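Local atomic coordinates of beta-glucoside phosphorylase BglX (Unidentified, PDB entry 5VQE), a protein that probably cleaves beta-glucosides with phosphate as a glycoside hydrolase family 3 phosphorylase, and binds 2-deoxy-2-fluoroglucose in a pocket that is probably its active site. Residues A[107-112]-A[529-534]; A[426-431]-A[471-476]. One frame throughout, in Å; residues are numbered along the deposited sequence.

Interaction 1 (A[107-112]-A[529-534]); sequences GTYVAS and AYTSNE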
loop_
_atom_site.group_PDB
_atom_site.type_symbol
_atom_site.label_atom_id
_atom_site.label_comp_id
_atom_site.label_asym_id
_atom_site.label_seq_id
_atom_site.Cartn_x
_atom_site.Cartn_y
_atom_site.Cartn_z
ATOM N N GLY A 107 -4.696 -13.132 -7.463
ATOM C CA GLY A 107 -5.547 -12.103 -8.025
ATOM C C GLY A 107 -4.870 -11.357 -9.165
ATOM O O GLY A 107 -3.752 -11.661 -9.578
ATOM N N THR A 108 -5.566 -10.344 -9.666
ATOM C CA THR A 108 -5.068 -9.532 -10.770
ATOM C C THR A 108 -4.163 -8.418 -10.247
ATOM O O THR A 108 -4.613 -7.547 -9.495
ATOM C CB THR A 108 -6.218 -8.920 -11.564
ATOM O OG1 THR A 108 -7.106 -9.951 -12.013
ATOM C CG2 THR A 108 -5.686 -8.155 -12.767
ATOM N N TYR A 109 -2.906 -8.425 -10.682
ATOM C CA TYR A 109 -1.980 -7.320 -10.437
ATOM C C TYR A 109 -2.207 -6.265 -11.514
ATOM O O TYR A 109 -1.816 -6.457 -12.670
ATOM C CB TYR A 109 -0.539 -7.832 -10.444
ATOM C CG TYR A 109 0.516 -6.825 -10.005
ATOM C CD1 TYR A 109 0.178 -5.516 -9.686
ATOM C CD2 TYR A 109 1.855 -7.185 -9.928
ATOM C CE1 TYR A 109 1.129 -4.609 -9.294
ATOM C CE2 TYR A 109 2.822 -6.274 -9.531
ATOM C CZ TYR A 109 2.445 -4.986 -9.215
ATOM O OH TYR A 109 3.373 -4.049 -8.822
ATOM N N VAL A 110 -2.850 -5.157 -11.151
ATOM C CA VAL A 110 -3.178 -4.099 -12.100
ATOM C C VAL A 110 -1.980 -3.174 -12.269
ATOM O O VAL A 110 -1.339 -3.148 -13.326
ATOM C CB VAL A 110 -4.416 -3.308 -11.644
ATOM C CG1 VAL A 110 -4.706 -2.144 -12.596
ATOM C CG2 VAL A 110 -5.629 -4.233 -11.536
ATOM N N ALA A 111 -1.673 -2.403 -11.229
ATOM C CA ALA A 111 -0.594 -1.428 -11.284
ATOM C C ALA A 111 -0.328 -0.915 -9.880
ATOM O O ALA A 111 -1.193 -0.980 -9.001
ATOM C CB ALA A 111 -0.932 -0.260 -12.214
ATOM N N SER A 112 0.886 -0.403 -9.676
ATOM C CA SER A 112 1.135 0.404 -8.493
ATOM C C SER A 112 0.262 1.657 -8.558
ATOM O O SER A 112 -0.147 2.082 -9.641
ATOM C CB SER A 112 2.611 0.797 -8.400
ATOM O OG SER A 112 2.974 1.658 -9.475
ATOM N N ALA A 529 8.280 2.974 -15.702
ATOM C CA ALA A 529 7.089 2.163 -15.902
ATOM C C ALA A 529 6.322 1.869 -14.615
ATOM O O ALA A 529 5.183 1.398 -14.696
ATOM C CB ALA A 529 7.465 0.839 -16.579
ATOM N N TYR A 530 6.930 2.091 -13.443
ATOM C CA TYR A 530 6.266 2.111 -12.135
ATOM C C TYR A 530 5.806 0.749 -11.626
ATOM O O TYR A 530 5.585 0.584 -10.420
ATOM C CB TYR A 530 5.051 3.042 -12.150
ATOM C CG TYR A 530 5.276 4.400 -12.763
ATOM C CD1 TYR A 530 5.982 5.385 -12.088
ATOM C CD2 TYR A 530 4.753 4.709 -14.013
ATOM C CE1 TYR A 530 6.182 6.631 -12.643
ATOM C CE2 TYR A 530 4.942 5.949 -14.577
ATOM C CZ TYR A 530 5.660 6.909 -13.891
ATOM O OH TYR A 530 5.850 8.151 -14.450
ATOM N N THR A 531 5.620 -0.222 -12.520
ATOM C CA THR A 531 5.082 -1.526 -12.161
ATOM C C THR A 531 5.804 -2.615 -12.932
ATOM O O THR A 531 5.998 -2.487 -14.142
ATOM C CB THR A 531 3.586 -1.610 -12.485
ATOM O OG1 THR A 531 2.893 -0.506 -11.886
ATOM C CG2 THR A 531 3.003 -2.916 -11.993
ATOM N N SER A 532 6.163 -3.700 -12.249
ATOM C CA SER A 532 6.837 -4.833 -12.887
ATOM C C SER A 532 5.859 -6.005 -12.929
ATOM O O SER A 532 5.860 -6.879 -12.064
ATOM C CB SER A 532 8.117 -5.202 -12.161
ATOM O OG SER A 532 8.855 -6.149 -12.927
ATOM N N ASN A 533 4.994 -6.002 -13.942
ATOM C CA ASN A 533 4.118 -7.137 -14.186
ATOM C C ASN A 533 4.049 -7.389 -15.686
ATOM O O ASN A 533 4.595 -6.636 -16.495
ATOM C CB ASN A 533 2.718 -6.922 -13.588
ATOM C CG ASN A 533 1.976 -5.751 -14.199
ATOM O OD1 ASN A 533 2.401 -5.162 -15.193
ATOM N ND2 ASN A 533 0.842 -5.412 -13.599
ATOM N N GLU A 534 3.381 -8.483 -16.052
ATOM C CA GLU A 534 3.340 -8.886 -17.453
ATOM C C GLU A 534 2.748 -7.790 -18.331
ATOM O O GLU A 534 3.271 -7.502 -19.413
ATOM C CB GLU A 534 2.545 -10.184 -17.595
ATOM C CG GLU A 534 2.108 -10.494 -19.023
ATOM C CD GLU A 534 1.620 -11.923 -19.182
ATOM O OE1 GLU A 534 1.549 -12.644 -18.165
ATOM O OE2 GLU A 534 1.311 -12.322 -20.325
#
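S112 and T531 are joined by a nearly straight hydrogen bond, from S112 N to T531 OG1 (3.0 Å, N-H...O angle 165°). It ties a loop of the family 3 N-terminal TIM-barrel domain to the loop that follows strand 525-528 of the C-terminal mixed sheet. S112 OG gives a second bond, to Y530 O at 3.0 Å, arriving from above the carbonyl plane. The same hydroxyl N-caps helix 113-119 at G115 N, which its first torsion allows by setting OG between the backbone N and the carbonyl carbon (chi1 66°). Further along, N533 ND2 donates to V110 O (3.2 Å), which lies close to the plane of the N533 amide but receives the N-H from above its own carbonyl plane. N533 is an N-cap as well, its side chain accepting a backbone N of helix 534-544, and its OD1 is also hydrogen-bonded to T536 OG1. Packing centres on Y109. Its ring takes N533 ND2 over one face, offset toward the rim, with ring and amide planes 71° apart. Y109 and T531 meet tip to tip; Y109 OH, itself hydrogen-bonded to R95 NH1, lies 3.4 Å from T531 CG2.

Interaction 2 (A[426-431]-A[471-476]); sequences GYLSEA and IYYANF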
loop_
_atom_site.group_PDB
_atom_site.type_symbol
_atom_site.label_atom_id
_atom_site.label_comp_id
_atom_site.label_asym_id
_atom_site.label_seq_id
_atom_site.Cartn_x
_atom_site.Cartn_y
_atom_site.Cartn_z
ATOM N N GLY A 426 17.694 -16.556 -10.019
ATOM C CA GLY A 426 18.406 -15.313 -10.196
ATOM C C GLY A 426 17.693 -14.260 -11.022
ATOM O O GLY A 426 17.981 -13.069 -10.856
ATOM N N TYR A 427 16.773 -14.648 -11.902
ATOM C CA TYR A 427 16.155 -13.709 -12.831
ATOM C C TYR A 427 14.661 -13.599 -12.573
ATOM O O TYR A 427 13.963 -14.613 -12.443
ATOM C CB TYR A 427 16.422 -14.117 -14.282
ATOM C CG TYR A 427 17.888 -14.051 -14.647
ATOM C CD1 TYR A 427 18.565 -12.844 -14.654
ATOM C CD2 TYR A 427 18.597 -15.198 -14.978
ATOM C CE1 TYR A 427 19.905 -12.783 -14.978
ATOM C CE2 TYR A 427 19.939 -15.143 -15.304
ATOM C CZ TYR A 427 20.587 -13.936 -15.300
ATOM O OH TYR A 427 21.924 -13.885 -15.629
ATOM N N LEU A 428 14.180 -12.364 -12.493
ATOM C CA LEU A 428 12.756 -12.110 -12.340
ATOM C C LEU A 428 11.977 -12.706 -13.504
ATOM O O LEU A 428 12.389 -12.611 -14.665
ATOM C CB LEU A 428 12.498 -10.606 -12.279
ATOM C CG LEU A 428 13.144 -9.832 -11.137
ATOM C CD1 LEU A 428 13.171 -8.348 -11.468
ATOM C CD2 LEU A 428 12.388 -10.068 -9.850
ATOM N N SER A 429 10.830 -13.311 -13.193
ATOM C CA SER A 429 9.967 -13.828 -14.247
ATOM C C SER A 429 9.652 -12.749 -15.277
ATOM O O SER A 429 9.638 -13.011 -16.485
ATOM C CB SER A 429 8.682 -14.383 -13.632
ATOM O OG SER A 429 7.829 -14.899 -14.637
ATOM N N GLU A 430 9.424 -11.515 -14.826
ATOM C CA GLU A 430 9.044 -10.466 -15.762
ATOM C C GLU A 430 10.218 -10.043 -16.639
ATOM O O GLU A 430 10.012 -9.614 -17.782
ATOM C CB GLU A 430 8.481 -9.267 -15.003
ATOM C CG GLU A 430 7.091 -9.497 -14.438
ATOM C CD GLU A 430 7.083 -10.409 -13.237
ATOM O OE1 GLU A 430 8.127 -10.539 -12.562
ATOM O OE2 GLU A 430 6.022 -11.006 -12.974
ATOM N N ALA A 431 11.447 -10.142 -16.124
ATOM C CA ALA A 431 12.611 -9.839 -16.949
ATOM C C ALA A 431 12.880 -10.955 -17.951
ATOM O O ALA A 431 13.339 -10.680 -19.065
ATOM C CB ALA A 431 13.842 -9.596 -16.078
ATOM N N ILE A 471 20.616 -2.687 -22.203
ATOM C CA ILE A 471 19.306 -2.382 -21.635
ATOM C C ILE A 471 19.307 -2.785 -20.169
ATOM O O ILE A 471 19.695 -3.909 -19.833
ATOM C CB ILE A 471 18.159 -3.089 -22.379
ATOM C CG1 ILE A 471 18.161 -2.687 -23.858
ATOM C CG2 ILE A 471 16.820 -2.713 -21.717
ATOM C CD1 ILE A 471 16.972 -3.220 -24.656
ATOM N N TYR A 472 18.855 -1.872 -19.302
ATOM C CA TYR A 472 18.711 -2.144 -17.872
ATOM C C TYR A 472 17.249 -2.374 -17.496
ATOM O O TYR A 472 16.372 -1.588 -17.869
ATOM C CB TYR A 472 19.285 -0.993 -17.043
ATOM C CG TYR A 472 20.791 -1.018 -17.011
ATOM C CD1 TYR A 472 21.529 -0.578 -18.091
ATOM C CD2 TYR A 472 21.469 -1.519 -15.915
ATOM C CE1 TYR A 472 22.903 -0.621 -18.079
ATOM C CE2 TYR A 472 22.846 -1.565 -15.893
ATOM C CZ TYR A 472 23.556 -1.112 -16.979
ATOM O OH TYR A 472 24.934 -1.160 -16.972
ATOM N N TYR A 473 16.995 -3.462 -16.760
ATOM C CA TYR A 473 15.686 -3.763 -16.183
ATOM C C TYR A 473 15.831 -3.600 -14.673
ATOM O O TYR A 473 16.392 -4.468 -14.000
ATOM C CB TYR A 473 15.234 -5.172 -16.558
ATOM C CG TYR A 473 13.788 -5.480 -16.245
ATOM C CD1 TYR A 473 13.343 -5.598 -14.930
ATOM C CD2 TYR A 473 12.867 -5.672 -17.271
ATOM C CE1 TYR A 473 12.018 -5.887 -14.646
ATOM C CE2 TYR A 473 11.546 -5.962 -16.998
ATOM C CZ TYR A 473 11.122 -6.063 -15.690
ATOM O OH TYR A 473 9.805 -6.353 -15.432
ATOM N N ALA A 474 15.330 -2.486 -14.145
ATOM C CA ALA A 474 15.483 -2.139 -12.737
ATOM C C ALA A 474 14.157 -2.337 -12.016
ATOM O O ALA A 474 13.146 -1.733 -12.392
ATOM C CB ALA A 474 15.960 -0.696 -12.584
ATOM N N ASN A 475 14.167 -3.175 -10.967
ATOM C CA ASN A 475 12.981 -3.429 -10.141
ATOM C C ASN A 475 13.402 -3.385 -8.670
ATOM O O ASN A 475 13.692 -4.415 -8.061
ATOM C CB ASN A 475 12.340 -4.771 -10.494
ATOM C CG ASN A 475 11.137 -5.084 -9.633
ATOM O OD1 ASN A 475 10.360 -4.196 -9.294
ATOM N ND2 ASN A 475 10.978 -6.349 -9.271
ATOM N N PHE A 476 13.433 -2.184 -8.094
ATOM C CA PHE A 476 13.704 -2.007 -6.667
ATOM C C PHE A 476 12.386 -1.670 -5.983
ATOM O O PHE A 476 11.931 -0.522 -6.003
ATOM C CB PHE A 476 14.787 -0.957 -6.449
ATOM C CG PHE A 476 16.160 -1.484 -6.749
ATOM C CD1 PHE A 476 16.979 -1.941 -5.730
ATOM C CD2 PHE A 476 16.597 -1.598 -8.060
ATOM C CE1 PHE A 476 18.236 -2.465 -6.012
ATOM C CE2 PHE A 476 17.852 -2.126 -8.347
ATOM C CZ PHE A 476 18.667 -2.560 -7.320
#
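Y473 projects from strand 469-475 against the first turn of helix 429-441. From its CB, CG stands anti to the backbone N (chi1 -168°), which carries it toward the helix. CG is 4.1 Å from A431 CB, whose methyl sits over the ring centre in a CH-pi contact, 8° off the ring normal. Farther out, CE2 approaches A431 CA at 4.0 Å, while CE1 touches L428 CD1 at 4.2 Å. This is helix-on-sheet packing in the C-terminal domain: the helix begins after L428, its N-cap residue, and lies against the mixed, mainly parallel sheet, with A431 and L428 meeting the strand. At the tip, Y473 OH reaches E430 CB at 3.2 Å and takes its polar partner elsewhere, in a hydrogen bond with S532 OG. F511 also stacks with the ring. An alanine in place of Y473 would probably leave a gap beneath the A431 methyl and S532 OG without its phenolic partner. Two residues along the strand, N475 extends toward the same helix start, where its CB packs against L428 CD1 and its ND2 lies 3.7 Å from the same methyl; ND2 also makes a weak hydrogen bond to E421 OE2.

From the N terminus, the chain passes strand 88-91 of the barrel domain and reaches 107-112, whose partner comes only 417 residues later. Within that span, 426-431 starts helix 429-441, and the chain returns 40 residues on as strand 469-475, closing interaction 2. This short loop is therefore wholly enclosed by the long one, and the two do not cross. Interaction 2 joins a helix to a sheet inside the C-terminal domain; interaction 1 fastens that domain to the barrel domain. Their centres are about 14 Å apart, and S532 OG, hydrogen-bonded to Y473 OH, and N533 CA, packed on E430 CG, bring the two contacts together.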